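Local coordinates for protein F2 like fibronectin-binding protein (Streptococcus pneumoniae, PDB 5A0N), which probably serves as a surface adhesin whose N-terminal thioester domain, through an internal thioester, is thought to attach the bacterium covalently to host molecules, at residues Asn16-Ser21 with Lys199-Phe204; Glu84-Leu89 with Asn103-Thr108; His140-Tyr145 with Glu166-Gln171. All blocks are in the same frame, centred on the assembly; numbering follows the deposited sequence.

Contact 1 of 3, residues Asn16-Ser21 with Lys199-Phe204; sequences NGKYYS and KPDWVF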
loop_
_atom_site.group_PDB
_atom_site.type_symbol
_atom_site.label_atom_id
_atom_site.label_comp_id
_atom_site.label_asym_id
_atom_site.label_seq_id
_atom_site.Cartn_x
_atom_site.Cartn_y
_atom_site.Cartn_z
ATOM N N ASN A 16 10.308 -7.706 -19.278
ATOM C CA ASN A 16 9.124 -7.457 -20.101
ATOM C C ASN A 16 8.257 -6.331 -19.578
ATOM O O ASN A 16 7.192 -6.087 -20.117
ATOM C CB ASN A 16 8.298 -8.742 -20.280
ATOM C CG ASN A 16 7.665 -9.223 -18.986
ATOM O OD1 ASN A 16 7.888 -8.662 -17.925
ATOM N ND2 ASN A 16 6.867 -10.283 -19.085
ATOM N N GLY A 17 8.704 -5.652 -18.533
ATOM C CA GLY A 17 7.935 -4.563 -17.954
ATOM C C GLY A 17 6.724 -4.981 -17.134
ATOM O O GLY A 17 5.959 -4.112 -16.727
ATOM N N LYS A 18 6.567 -6.289 -16.879
ATOM C CA LYS A 18 5.427 -6.783 -16.113
ATOM C C LYS A 18 5.838 -7.271 -14.728
ATOM O O LYS A 18 6.922 -7.811 -14.529
ATOM C CB LYS A 18 4.690 -7.917 -16.852
ATOM C CG LYS A 18 4.219 -7.570 -18.261
ATOM C CD LYS A 18 3.282 -6.357 -18.269
ATOM C CE LYS A 18 2.732 -6.037 -19.636
ATOM N NZ LYS A 18 1.682 -7.001 -19.933
ATOM N N TYR A 19 4.933 -7.047 -13.781
ATOM C CA TYR A 19 5.160 -7.298 -12.365
ATOM C C TYR A 19 3.955 -7.996 -11.754
ATOM O O TYR A 19 2.814 -7.788 -12.209
ATOM C CB TYR A 19 5.416 -5.963 -11.626
ATOM C CG TYR A 19 6.644 -5.230 -12.146
ATOM C CD1 TYR A 19 6.557 -4.411 -13.260
ATOM C CD2 TYR A 19 7.900 -5.399 -11.565
ATOM C CE1 TYR A 19 7.658 -3.793 -13.801
ATOM C CE2 TYR A 19 9.021 -4.751 -12.064
ATOM C CZ TYR A 19 8.899 -3.972 -13.202
ATOM O OH TYR A 19 10.057 -3.413 -13.685
ATOM N N TYR A 20 4.213 -8.785 -10.711
ATOM C CA TYR A 20 3.199 -9.488 -9.942
ATOM C C TYR A 20 3.257 -8.963 -8.510
ATOM O O TYR A 20 4.235 -8.328 -8.115
ATOM C CB TYR A 20 3.437 -11.000 -9.916
ATOM C CG TYR A 20 3.651 -11.673 -11.250
ATOM C CD1 TYR A 20 3.008 -11.259 -12.421
ATOM C CD2 TYR A 20 4.484 -12.762 -11.338
ATOM C CE1 TYR A 20 3.160 -11.948 -13.609
ATOM C CE2 TYR A 20 4.665 -13.446 -12.504
ATOM C CZ TYR A 20 4.001 -13.051 -13.658
ATOM O OH TYR A 20 4.180 -13.726 -14.832
ATOM N N SER A 21 2.218 -9.255 -7.723
ATOM C CA SER A 21 2.263 -8.947 -6.301
ATOM C C SER A 21 1.916 -10.170 -5.458
ATOM O O SER A 21 1.064 -11.010 -5.814
ATOM C CB SER A 21 1.323 -7.809 -5.946
ATOM O OG SER A 21 1.311 -7.527 -4.565
ATOM N N LYS A 199 0.306 0.107 -12.593
ATOM C CA LYS A 199 -0.941 0.173 -13.331
ATOM C C LYS A 199 -1.362 -1.239 -13.679
ATOM O O LYS A 199 -0.590 -1.962 -14.292
ATOM C CB LYS A 199 -0.686 0.946 -14.638
ATOM C CG LYS A 199 -0.347 2.410 -14.543
ATOM N N PRO A 200 -2.581 -1.641 -13.349
ATOM C CA PRO A 200 -2.971 -3.018 -13.654
ATOM C C PRO A 200 -3.308 -3.200 -15.132
ATOM O O PRO A 200 -4.015 -2.375 -15.727
ATOM C CB PRO A 200 -4.237 -3.220 -12.801
ATOM C CG PRO A 200 -4.807 -1.820 -12.656
ATOM C CD PRO A 200 -3.618 -0.915 -12.600
ATOM N N ASP A 201 -2.797 -4.276 -15.726
ATOM C CA ASP A 201 -3.192 -4.667 -17.088
ATOM C C ASP A 201 -4.693 -4.890 -17.110
ATOM O O ASP A 201 -5.262 -5.443 -16.143
ATOM C CB ASP A 201 -2.517 -5.985 -17.498
ATOM C CG ASP A 201 -1.046 -5.861 -17.856
ATOM O OD1 ASP A 201 -0.476 -4.758 -17.882
ATOM O OD2 ASP A 201 -0.438 -6.925 -18.113
ATOM N N TRP A 202 -5.330 -4.533 -18.219
ATOM C CA TRP A 202 -6.741 -4.778 -18.387
ATOM C C TRP A 202 -7.071 -6.272 -18.315
ATOM O O TRP A 202 -6.335 -7.106 -18.851
ATOM C CB TRP A 202 -7.198 -4.216 -19.740
ATOM C CG TRP A 202 -8.675 -4.357 -19.998
ATOM C CD1 TRP A 202 -9.657 -3.476 -19.653
ATOM C CD2 TRP A 202 -9.332 -5.468 -20.621
ATOM N NE1 TRP A 202 -10.875 -3.963 -20.032
ATOM C CE2 TRP A 202 -10.706 -5.181 -20.636
ATOM C CE3 TRP A 202 -8.886 -6.672 -21.165
ATOM C CZ2 TRP A 202 -11.650 -6.066 -21.160
ATOM C CZ3 TRP A 202 -9.823 -7.551 -21.704
ATOM C CH2 TRP A 202 -11.188 -7.236 -21.702
ATOM N N VAL A 203 -8.184 -6.596 -17.655
ATOM C CA VAL A 203 -8.810 -7.918 -17.729
ATOM C C VAL A 203 -10.314 -7.724 -17.913
ATOM O O VAL A 203 -10.829 -6.668 -17.587
ATOM C CB VAL A 203 -8.560 -8.748 -16.446
ATOM C CG1 VAL A 203 -7.083 -8.997 -16.238
ATOM C CG2 VAL A 203 -9.117 -8.043 -15.232
ATOM N N PHE A 204 -11.008 -8.756 -18.413
ATOM C CA PHE A 204 -12.449 -8.691 -18.535
ATOM C C PHE A 204 -13.086 -8.565 -17.161
ATOM O O PHE A 204 -12.647 -9.212 -16.209
ATOM C CB PHE A 204 -13.010 -9.932 -19.238
ATOM C CG PHE A 204 -14.514 -9.950 -19.318
ATOM C CD1 PHE A 204 -15.167 -9.252 -20.308
ATOM C CD2 PHE A 204 -15.271 -10.606 -18.341
ATOM C CE1 PHE A 204 -16.560 -9.234 -20.373
ATOM C CE2 PHE A 204 -16.664 -10.603 -18.402
ATOM C CZ PHE A 204 -17.301 -9.905 -19.408
#

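Contact 2 of 3, residues Glu84-Leu89 with Asn103-Thr108; sequences EQYTKL and NQAWDT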
loop_
_atom_site.group_PDB
_atom_site.type_symbol
_atom_site.label_atom_id
_atom_site.label_comp_id
_atom_site.label_asym_id
_atom_site.label_seq_id
_atom_site.Cartn_x
_atom_site.Cartn_y
_atom_site.Cartn_z
ATOM N N GLU A 84 0.297 15.236 -10.272
ATOM C CA GLU A 84 -0.578 15.173 -11.443
ATOM C C GLU A 84 -0.664 13.758 -11.990
ATOM O O GLU A 84 -1.747 13.280 -12.327
ATOM C CB GLU A 84 -0.149 16.167 -12.520
ATOM C CG GLU A 84 -0.210 17.615 -12.052
ATOM C CD GLU A 84 0.902 18.073 -11.050
ATOM O OE1 GLU A 84 2.044 17.471 -10.941
ATOM O OE2 GLU A 84 0.629 19.087 -10.343
ATOM N N GLN A 85 0.462 13.069 -12.073
ATOM C CA GLN A 85 0.426 11.708 -12.591
ATOM C C GLN A 85 -0.319 10.756 -11.643
ATOM O O GLN A 85 -1.141 9.949 -12.075
ATOM C CB GLN A 85 1.822 11.166 -12.812
ATOM C CG GLN A 85 2.647 11.871 -13.857
ATOM C CD GLN A 85 4.001 11.228 -13.858
ATOM O OE1 GLN A 85 4.881 11.613 -13.080
ATOM N NE2 GLN A 85 4.126 10.131 -14.608
ATOM N N TYR A 86 -0.022 10.861 -10.353
ATOM C CA TYR A 86 -0.734 10.046 -9.372
ATOM C C TYR A 86 -2.242 10.254 -9.478
ATOM O O TYR A 86 -3.014 9.306 -9.495
ATOM C CB TYR A 86 -0.251 10.350 -7.954
ATOM C CG TYR A 86 -1.040 9.592 -6.921
ATOM C CD1 TYR A 86 -0.759 8.258 -6.630
ATOM C CD2 TYR A 86 -2.109 10.171 -6.254
ATOM C CE1 TYR A 86 -1.507 7.556 -5.718
ATOM C CE2 TYR A 86 -2.866 9.461 -5.349
ATOM C CZ TYR A 86 -2.549 8.134 -5.062
ATOM O OH TYR A 86 -3.300 7.393 -4.167
ATOM N N THR A 87 -2.644 11.517 -9.544
ATOM C CA THR A 87 -4.076 11.843 -9.496
ATOM C C THR A 87 -4.769 11.260 -10.742
ATOM O O THR A 87 -5.857 10.686 -10.661
ATOM C CB THR A 87 -4.262 13.366 -9.338
ATOM O OG1 THR A 87 -3.589 13.804 -8.142
ATOM C CG2 THR A 87 -5.721 13.724 -9.248
ATOM N N LYS A 88 -4.132 11.438 -11.894
ATOM C CA LYS A 88 -4.671 10.932 -13.146
ATOM C C LYS A 88 -4.839 9.414 -13.078
ATOM O O LYS A 88 -5.883 8.864 -13.448
ATOM C CB LYS A 88 -3.729 11.306 -14.313
ATOM C CG LYS A 88 -4.108 10.693 -15.665
ATOM C CD LYS A 88 -2.970 10.831 -16.679
ATOM N N LEU A 89 -3.795 8.728 -12.626
ATOM C CA LEU A 89 -3.780 7.265 -12.636
ATOM C C LEU A 89 -4.715 6.694 -11.577
ATOM O O LEU A 89 -5.367 5.674 -11.810
ATOM C CB LEU A 89 -2.345 6.787 -12.465
ATOM C CG LEU A 89 -1.420 7.126 -13.648
ATOM C CD1 LEU A 89 0.022 6.790 -13.301
ATOM C CD2 LEU A 89 -1.883 6.386 -14.896
ATOM N N ASN A 103 -9.006 16.267 -4.407
ATOM C CA ASN A 103 -7.957 17.305 -4.520
ATOM C C ASN A 103 -6.668 16.975 -3.744
ATOM O O ASN A 103 -5.542 17.298 -4.148
ATOM C CB ASN A 103 -8.495 18.641 -3.989
ATOM C CG ASN A 103 -9.477 19.308 -4.937
ATOM O OD1 ASN A 103 -9.517 19.000 -6.128
ATOM N ND2 ASN A 103 -10.284 20.219 -4.405
ATOM N N GLN A 104 -6.922 16.311 -2.631
ATOM C CA GLN A 104 -6.075 15.952 -1.522
ATOM C C GLN A 104 -5.527 14.522 -1.598
ATOM O O GLN A 104 -4.727 14.130 -0.732
ATOM C CB GLN A 104 -6.828 16.130 -0.199
ATOM C CG GLN A 104 -7.268 17.576 0.029
ATOM C CD GLN A 104 -7.894 17.829 1.404
ATOM O OE1 GLN A 104 -8.326 16.922 2.109
ATOM N NE2 GLN A 104 -7.934 19.084 1.802
ATOM N N ALA A 105 -5.896 13.769 -2.632
ATOM C CA ALA A 105 -5.555 12.337 -2.678
ATOM C C ALA A 105 -4.048 12.094 -2.739
ATOM O O ALA A 105 -3.533 11.192 -2.097
ATOM C CB ALA A 105 -6.246 11.650 -3.859
ATOM N N TRP A 106 -3.316 12.914 -3.485
ATOM C CA TRP A 106 -1.861 12.790 -3.496
ATOM C C TRP A 106 -1.271 13.077 -2.130
ATOM O O TRP A 106 -0.369 12.374 -1.666
ATOM C CB TRP A 106 -1.266 13.754 -4.514
ATOM C CG TRP A 106 0.223 13.931 -4.451
ATOM C CD1 TRP A 106 0.876 15.071 -4.110
ATOM C CD2 TRP A 106 1.242 12.957 -4.763
ATOM N NE1 TRP A 106 2.226 14.893 -4.205
ATOM C CE2 TRP A 106 2.481 13.614 -4.624
ATOM C CE3 TRP A 106 1.228 11.602 -5.152
ATOM C CZ2 TRP A 106 3.680 12.984 -4.871
ATOM C CZ3 TRP A 106 2.419 11.002 -5.398
ATOM C CH2 TRP A 106 3.618 11.693 -5.286
ATOM N N ASP A 107 -1.789 14.101 -1.454
ATOM C CA ASP A 107 -1.261 14.488 -0.153
ATOM C C ASP A 107 -1.395 13.333 0.847
ATOM O O ASP A 107 -0.429 12.949 1.509
ATOM C CB ASP A 107 -1.956 15.753 0.374
ATOM C CG ASP A 107 -1.261 16.342 1.587
ATOM O OD1 ASP A 107 -0.022 16.313 1.666
ATOM O OD2 ASP A 107 -1.947 16.850 2.494
ATOM N N THR A 108 -2.585 12.740 0.914
ATOM C CA THR A 108 -2.766 11.675 1.893
ATOM C C THR A 108 -1.998 10.401 1.538
ATOM O O THR A 108 -1.384 9.824 2.415
ATOM C CB THR A 108 -4.252 11.364 2.193
ATOM O OG1 THR A 108 -4.898 10.881 1.016
ATOM C CG2 THR A 108 -4.959 12.605 2.727
HETATM O O HOH W 1 -4.896 8.747 -2.419
HETATM O O HOH W 2 -4.515 14.624 -5.589
#

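Contact 3 of 3, residues His140-Tyr145 with Glu166-Gln171; sequences HQVIQY and EKFSPQ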
loop_
_atom_site.group_PDB
_atom_site.type_symbol
_atom_site.label_atom_id
_atom_site.label_comp_id
_atom_site.label_asym_id
_atom_site.label_seq_id
_atom_site.Cartn_x
_atom_site.Cartn_y
_atom_site.Cartn_z
ATOM N N HIS A 140 1.824 -1.879 8.325
ATOM C CA HIS A 140 1.394 -1.807 6.922
ATOM C C HIS A 140 -0.134 -1.832 6.863
ATOM O O HIS A 140 -0.755 -1.041 6.153
ATOM C CB HIS A 140 1.981 -2.970 6.111
ATOM C CG HIS A 140 1.640 -2.889 4.662
ATOM N ND1 HIS A 140 0.426 -3.281 4.154
ATOM C CD2 HIS A 140 2.370 -2.436 3.610
ATOM C CE1 HIS A 140 0.420 -3.070 2.852
ATOM N NE2 HIS A 140 1.579 -2.553 2.495
ATOM N N GLN A 141 -0.744 -2.751 7.613
ATOM C CA GLN A 141 -2.178 -2.941 7.513
ATOM C C GLN A 141 -2.938 -1.681 7.966
ATOM O O GLN A 141 -3.910 -1.303 7.319
ATOM C CB GLN A 141 -2.602 -4.156 8.325
ATOM C CG GLN A 141 -4.068 -4.491 8.180
ATOM C CD GLN A 141 -4.472 -5.738 8.911
ATOM O OE1 GLN A 141 -4.002 -5.989 10.016
ATOM N NE2 GLN A 141 -5.282 -6.576 8.251
ATOM N N VAL A 142 -2.545 -1.042 9.077
ATOM C CA VAL A 142 -3.281 0.181 9.477
ATOM C C VAL A 142 -3.043 1.337 8.527
ATOM O O VAL A 142 -3.972 2.093 8.233
ATOM C CB VAL A 142 -3.064 0.621 10.939
ATOM C CG1 VAL A 142 -3.746 -0.363 11.862
ATOM C CG2 VAL A 142 -1.586 0.815 11.279
ATOM N N ILE A 143 -1.829 1.479 8.020
ATOM C CA ILE A 143 -1.576 2.481 6.987
ATOM C C ILE A 143 -2.473 2.215 5.768
ATOM O O ILE A 143 -3.065 3.149 5.201
ATOM C CB ILE A 143 -0.085 2.526 6.600
ATOM C CG1 ILE A 143 0.753 3.081 7.752
ATOM C CG2 ILE A 143 0.108 3.301 5.312
ATOM C CD1 ILE A 143 0.667 4.593 7.951
ATOM N N GLN A 144 -2.602 0.953 5.367
ATOM C CA GLN A 144 -3.427 0.613 4.225
ATOM C C GLN A 144 -4.884 1.018 4.441
ATOM O O GLN A 144 -5.522 1.527 3.524
ATOM C CB GLN A 144 -3.311 -0.871 3.923
ATOM C CG GLN A 144 -4.211 -1.357 2.788
ATOM C CD GLN A 144 -3.803 -0.831 1.451
ATOM O OE1 GLN A 144 -3.000 -1.458 0.741
ATOM N NE2 GLN A 144 -4.389 0.296 1.051
ATOM N N TYR A 145 -5.443 0.712 5.596
ATOM C CA TYR A 145 -6.822 1.107 5.878
ATOM C C TYR A 145 -6.968 2.622 5.854
ATOM O O TYR A 145 -7.997 3.123 5.355
ATOM C CB TYR A 145 -7.383 0.490 7.166
ATOM C CG TYR A 145 -7.810 -0.939 6.938
ATOM C CD1 TYR A 145 -8.983 -1.214 6.238
ATOM C CD2 TYR A 145 -7.033 -2.014 7.371
ATOM C CE1 TYR A 145 -9.362 -2.532 5.955
ATOM C CE2 TYR A 145 -7.412 -3.325 7.088
ATOM C CZ TYR A 145 -8.566 -3.573 6.376
ATOM O OH TYR A 145 -8.945 -4.845 6.049
ATOM N N GLU A 166 -12.483 -4.347 14.888
ATOM C CA GLU A 166 -12.442 -5.327 15.962
ATOM C C GLU A 166 -11.362 -6.396 15.711
ATOM O O GLU A 166 -10.981 -7.118 16.622
ATOM C CB GLU A 166 -13.812 -5.985 16.178
ATOM C CG GLU A 166 -14.249 -6.902 15.037
ATOM C CD GLU A 166 -15.698 -7.387 15.163
ATOM O OE1 GLU A 166 -16.425 -6.911 16.065
ATOM O OE2 GLU A 166 -16.107 -8.249 14.348
ATOM N N LYS A 167 -10.871 -6.496 14.479
ATOM C CA LYS A 167 -9.781 -7.413 14.160
ATOM C C LYS A 167 -8.409 -6.819 14.457
ATOM O O LYS A 167 -7.416 -7.531 14.474
ATOM C CB LYS A 167 -9.836 -7.838 12.693
ATOM C CG LYS A 167 -11.075 -8.609 12.292
ATOM C CD LYS A 167 -10.983 -8.908 10.794
ATOM C CE LYS A 167 -11.902 -10.026 10.337
ATOM N NZ LYS A 167 -13.328 -9.649 10.454
ATOM N N PHE A 168 -8.348 -5.504 14.661
ATOM C CA PHE A 168 -7.077 -4.854 14.926
ATOM C C PHE A 168 -6.554 -5.260 16.310
ATOM O O PHE A 168 -7.322 -5.399 17.267
ATOM C CB PHE A 168 -7.203 -3.322 14.906
ATOM C CG PHE A 168 -7.322 -2.689 13.538
ATOM C CD1 PHE A 168 -6.947 -3.338 12.368
ATOM C CD2 PHE A 168 -7.752 -1.405 13.431
ATOM C CE1 PHE A 168 -7.071 -2.705 11.142
ATOM C CE2 PHE A 168 -7.854 -0.776 12.220
ATOM C CZ PHE A 168 -7.504 -1.405 11.069
ATOM N N SER A 169 -5.246 -5.407 16.413
ATOM C CA SER A 169 -4.597 -5.621 17.707
ATOM C C SER A 169 -4.655 -4.320 18.516
ATOM O O SER A 169 -4.860 -3.226 17.959
ATOM C CB SER A 169 -3.145 -6.053 17.521
ATOM O OG SER A 169 -2.389 -4.977 16.986
ATOM N N PRO A 170 -4.440 -4.405 19.829
ATOM C CA PRO A 170 -4.382 -3.174 20.612
ATOM C C PRO A 170 -3.310 -2.199 20.092
ATOM O O PRO A 170 -3.515 -0.983 20.097
ATOM C CB PRO A 170 -4.019 -3.684 22.023
ATOM C CG PRO A 170 -4.530 -5.084 22.060
ATOM C CD PRO A 170 -4.335 -5.618 20.676
ATOM N N GLN A 171 -2.166 -2.723 19.668
ATOM C CA GLN A 171 -1.078 -1.879 19.146
ATOM C C GLN A 171 -1.508 -1.214 17.844
ATOM O O GLN A 171 -1.199 -0.031 17.611
ATOM C CB GLN A 171 0.177 -2.711 18.886
ATOM C CG GLN A 171 0.760 -3.322 20.130
ATOM C CD GLN A 171 0.106 -4.626 20.577
ATOM O OE1 GLN A 171 -0.715 -5.224 19.895
ATOM N NE2 GLN A 171 0.513 -5.076 21.750
#

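Contact 1 of 3, residues Asn16-Ser21 with Lys199-Phe204
Lys-18 and Asp-201 are joined by a salt bridge in which NZ of Lys-18 lies 2.8 Å from OD2 of Asp-201. The ammonium comes to the syn side of that oxygen, 27° out of the carboxylate plane, while OD1 of Asp-201 stays 3.7 Å from NZ, so one oxygen takes the bond. The lysine chain is bent at chi2 and again at chi4 (77°), and these turns bring its end to the acid although its CB does not point there. The two side chains cross at about a right angle, with CE of Lys-18 3.6 Å from OD2 of Asp-201 and CD adding a looser contact. At the other end of the lysine, its backbone N donates to OD1 of Asn-16 at 2.9 Å from above the carbonyl plane, closing an Asx turn at Asn-16. Ser-14 and Ser-44 also bond to OD1 of Asn-16. Tyr-75 of strand 75-78 bonds to the backbone of Tyr-19, Ile-74 to that of Asp-201, and Thr-76 touches the Lys-18 side chain. The arrangement is a surface salt bridge between the segment carrying strand 19-21, of a three-stranded antiparallel sheet, and the loop leaving strand 193-200 of a four-stranded one.

Contact 2 of 3, residues Glu84-Leu89 with Asn103-Thr108
Tyr-86 and Trp-106 bury the most surface here, meeting where helix 83-93 faces the first turn of helix 105-118. The six-membered ring of the indole meets the root of the tyrosine through CE3 and CZ3: CE3 of Trp-106 is 3.4 Å from CB of Tyr-86, and CZ3 follows at 3.8 Å from the same CB. The two six-membered rings are oblique, with planes at 49° and centroids 5.6 Å apart. In Tyr-86 CG is anti to the backbone N (chi1 176°), and from this position the ring extends past the tryptophan to Ala-105, the third large contributor, where CE2 of Tyr-86 lies 4.3 Å from CB of Ala-105. A water in the plane of the tyrosine ring, 2.7 Å from OH of Tyr-86, donates to the carbonyl O of Ala-105 and ties the phenol to the opposite backbone. A second water accepts from the backbone N of Trp-106 and donates to OG1 of Thr-87, which also bonds to the carbonyl of Lys-83 in its own helix. Beyond the pair, Phe-109 of helix 105-118 stacks on Tyr-86, Tyr-195 of strand 193-200 meets Trp-106 edge-to-face, and Phe-197 of that strand touches Tyr-86, so the two helices pack together against the four-stranded sheet.

Contact 3 of 3, residues His140-Tyr145 with Glu166-Gln171
Phe-168 packs against Val-142 and Tyr-145 of helix 132-152, forming an offset edge-to-face aromatic pair with the tyrosine just ahead of the N-capped start of helix 170-182, within the region assigned to the pilus-presented adhesin helical insertion domain. Lys-167 precedes the phenylalanine; its chain leads away from the helix, and its NZ bonds to the carbonyl of Tyr-163 in the preceding short helix 162-165. Phe-168 follows and makes the direct side-chain contacts. Its CG lies anti to its own carbonyl carbon (chi1 -76°), and the ring swings inward until its far end reaches the helix. There it meets two neighbours differently. Tyr-145 receives the edge of the phenylalanine, planes at 66° and centroids 5.7 Å apart; CD2 of Tyr-145 lies near the plane of the Phe-168 ring, 3.8 Å from its CZ. In the conformer described, CG1 of Val-142 sits over one face of the Phe-168 ring in a CH-pi contact, 4.1 Å from the ring centroid and 13° off the normal. Tyr-145 in turn meets Trp-148 edge-to-face and lies about 4 Å from a bound MES molecule, probably carried over from crystallisation. Ser-169 comes next, at the N-cap of helix 170-182, its side chain capping a backbone N of the first turn. Beside the apolar contact, Gln-172 makes a polar tie between the two helices: its OE1 accepts from the backbone N of Ser-169, while its NE2 donates to OE1 of Gln-141.

How the contacts relate
Contacts 2 and 3 are buried and mainly aromatic, whereas contact 1 lies at the surface and rests on a single pair of opposite charges. Both buried contacts fall within the helical insertion region, yet they use different elements: contact 2 pairs two helices and includes bridging waters, while contact 3 sets a loop residue against a long helix. Contact 1 links segments that adjoin strands of two different sheets and spans most of the chain, with both other contacts lying between its segments in sequence. It touches contact 2 where Lys-199 packs on Leu-89, but contact 3 lies across the chain's centre from it, about 9 Å away at the nearest atoms.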